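Local coordinates for CG14704 protein (Drosophila melanogaster, PDB 1OHT), which hydrolyses the bond between N-acetylmuramoyl and L-alanine in bacterial peptidoglycan as a zinc-dependent amidase of innate immunity, probably scavenging biologically active peptidoglycan by cutting it to inactive fragments, at residues P47-S52 / G115-E120. Residues are numbered along the deposited sequence; the frame is centred on the assembly and turned at random.
Sequences PAVCYS and GDWRTE
Val-49 sets its CG1 methyl against the benzo end of the Trp-117 indole, the two side chains crossing at about a right angle. CG1 lies 3.5 Å from Trp-117 CZ2 and 3.6 Å from Trp-117 CH2; the still closer approach modelled for CG2 is doubtful. With CG1 of Val-49 anti to the backbone N (chi1 -153°), this branch reaches the indole and also lies over one face of the Tyr-51 ring. Next to this apolar contact the chains meet through Gly-115, whose CA comes within 3.4 Å of Val-49 N. At the backbone angles of Gly-115 a CB would probably be jammed against the carbonyl O of Ile-114 and clash with Trp-117 CZ2. Gly-115 C lies 3.5 Å above one face of the Trp-117 indole, toward the rim. Ser-44 OG hydrogen-bonds to both Pro-47 O and Gly-115 N, joining the two loops. Met-126 of helix 124-139 touches both Val-49 and Trp-117. Replacing Trp-117 by alanine would probably open a gap beside Val-49 and take from Met-126 and the Gly-115 backbone the indole surface they pack on. Farther along, Asp-116 closes an Asx turn: OD1 accepts from Arg-118 N at 3.2 Å and, from the opposite face of the carboxylate, from Arg-118 NE. Arg-118 NH2 completes the side-on salt bridge to Asp-116 OD2 at 2.7 Å. The Trp-117 side chain is about 10 Å from the zinc ion. Ser-44 and Tyr-45 supply hydrogen bonds to Gly-115, but no charged pair crosses between 47-52 and 115-120, whose own contact rests on apolar fit and close backbone packing.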
# COMPACT_ATOMS: atom_id res chain seq x y z
N PRO A 47 -11.55 -7.10 -0.11
CA PRO A 47 -12.10 -7.46 -1.43
C PRO A 47 -11.17 -8.04 -2.49
O PRO A 47 -9.96 -7.81 -2.47
CB PRO A 47 -12.73 -6.14 -1.92
CG PRO A 47 -11.89 -5.10 -1.28
CD PRO A 47 -11.69 -5.65 0.13
N ALA A 48 -11.79 -8.75 -3.43
CA ALA A 48 -11.15 -9.37 -4.57
C ALA A 48 -10.83 -8.24 -5.55
O ALA A 48 -11.24 -7.10 -5.31
CB ALA A 48 -12.12 -10.39 -5.21
N VAL A 49 -10.12 -8.55 -6.63
CA VAL A 49 -9.74 -7.54 -7.64
C VAL A 49 -10.96 -6.78 -8.14
O VAL A 49 -12.01 -7.36 -8.35
CB VAL A 49 -9.10 -8.15 -8.92
CG1 VAL A 49 -8.18 -7.14 -9.58
CG2 VAL A 49 -8.40 -9.41 -8.61
N CYS A 50 -10.79 -5.49 -8.35
CA CYS A 50 -11.88 -4.65 -8.85
C CYS A 50 -11.34 -4.16 -10.19
O CYS A 50 -10.17 -3.79 -10.28
CB CYS A 50 -12.13 -3.46 -7.90
SG CYS A 50 -10.66 -2.41 -7.63
N TYR A 51 -12.17 -4.16 -11.22
CA TYR A 51 -11.71 -3.72 -12.52
C TYR A 51 -12.28 -2.38 -13.01
O TYR A 51 -11.64 -1.72 -13.82
CB TYR A 51 -12.01 -4.77 -13.58
CG TYR A 51 -11.15 -5.97 -13.49
CD1 TYR A 51 -11.60 -7.13 -12.87
CD2 TYR A 51 -9.85 -5.96 -14.02
CE1 TYR A 51 -10.78 -8.25 -12.76
CE2 TYR A 51 -9.02 -7.09 -13.92
CZ TYR A 51 -9.50 -8.23 -13.29
OH TYR A 51 -8.70 -9.35 -13.16
N SER A 52 -13.47 -2.00 -12.56
CA SER A 52 -14.03 -0.73 -12.99
C SER A 52 -13.78 0.25 -11.84
O SER A 52 -13.83 -0.11 -10.65
CB SER A 52 -15.53 -0.85 -13.25
OG SER A 52 -16.22 -1.09 -12.04
N GLY A 115 -7.20 -6.97 -4.11
CA GLY A 115 -7.40 -8.30 -4.66
C GLY A 115 -6.60 -9.35 -3.89
O GLY A 115 -5.81 -9.01 -2.99
N ASP A 116 -6.81 -10.62 -4.25
CA ASP A 116 -6.13 -11.76 -3.62
C ASP A 116 -5.06 -12.19 -4.62
O ASP A 116 -5.39 -12.67 -5.70
CB ASP A 116 -7.16 -12.88 -3.37
CG ASP A 116 -6.52 -14.26 -3.08
OD1 ASP A 116 -5.32 -14.35 -2.71
OD2 ASP A 116 -7.25 -15.27 -3.24
N TRP A 117 -3.80 -12.01 -4.26
CA TRP A 117 -2.72 -12.32 -5.17
C TRP A 117 -1.80 -13.44 -4.71
O TRP A 117 -0.61 -13.45 -5.01
CB TRP A 117 -1.90 -11.05 -5.42
CG TRP A 117 -2.79 -9.91 -5.89
CD1 TRP A 117 -3.08 -8.75 -5.22
CD2 TRP A 117 -3.56 -9.89 -7.09
NE1 TRP A 117 -3.99 -8.02 -5.91
CE2 TRP A 117 -4.31 -8.68 -7.08
CE3 TRP A 117 -3.69 -10.77 -8.17
CZ2 TRP A 117 -5.19 -8.32 -8.12
CZ3 TRP A 117 -4.57 -10.41 -9.22
CH2 TRP A 117 -5.30 -9.20 -9.18
N ARG A 118 -2.34 -14.36 -3.94
CA ARG A 118 -1.53 -15.48 -3.51
C ARG A 118 -1.03 -16.29 -4.72
O ARG A 118 0.16 -16.60 -4.80
CB ARG A 118 -2.33 -16.39 -2.59
CG ARG A 118 -2.59 -15.82 -1.19
CD ARG A 118 -3.58 -16.69 -0.42
NE ARG A 118 -4.88 -16.67 -1.07
CZ ARG A 118 -5.63 -17.75 -1.30
NH1 ARG A 118 -5.19 -18.96 -0.94
NH2 ARG A 118 -6.79 -17.62 -1.92
N THR A 119 -1.90 -16.58 -5.68
CA THR A 119 -1.49 -17.39 -6.83
C THR A 119 -1.53 -16.69 -8.21
O THR A 119 -0.66 -16.90 -9.05
CB THR A 119 -2.36 -18.64 -6.89
OG1 THR A 119 -3.73 -18.26 -6.97
CG2 THR A 119 -2.16 -19.47 -5.61
N GLU A 120 -2.54 -15.86 -8.42
CA GLU A 120 -2.71 -15.10 -9.64
C GLU A 120 -1.80 -13.86 -9.59
O GLU A 120 -1.61 -13.25 -8.53
CB GLU A 120 -4.17 -14.66 -9.73
CG GLU A 120 -4.60 -14.22 -11.07
CD GLU A 120 -4.38 -15.30 -12.10
OE1 GLU A 120 -4.58 -16.50 -11.78
OE2 GLU A 120 -4.03 -14.92 -13.24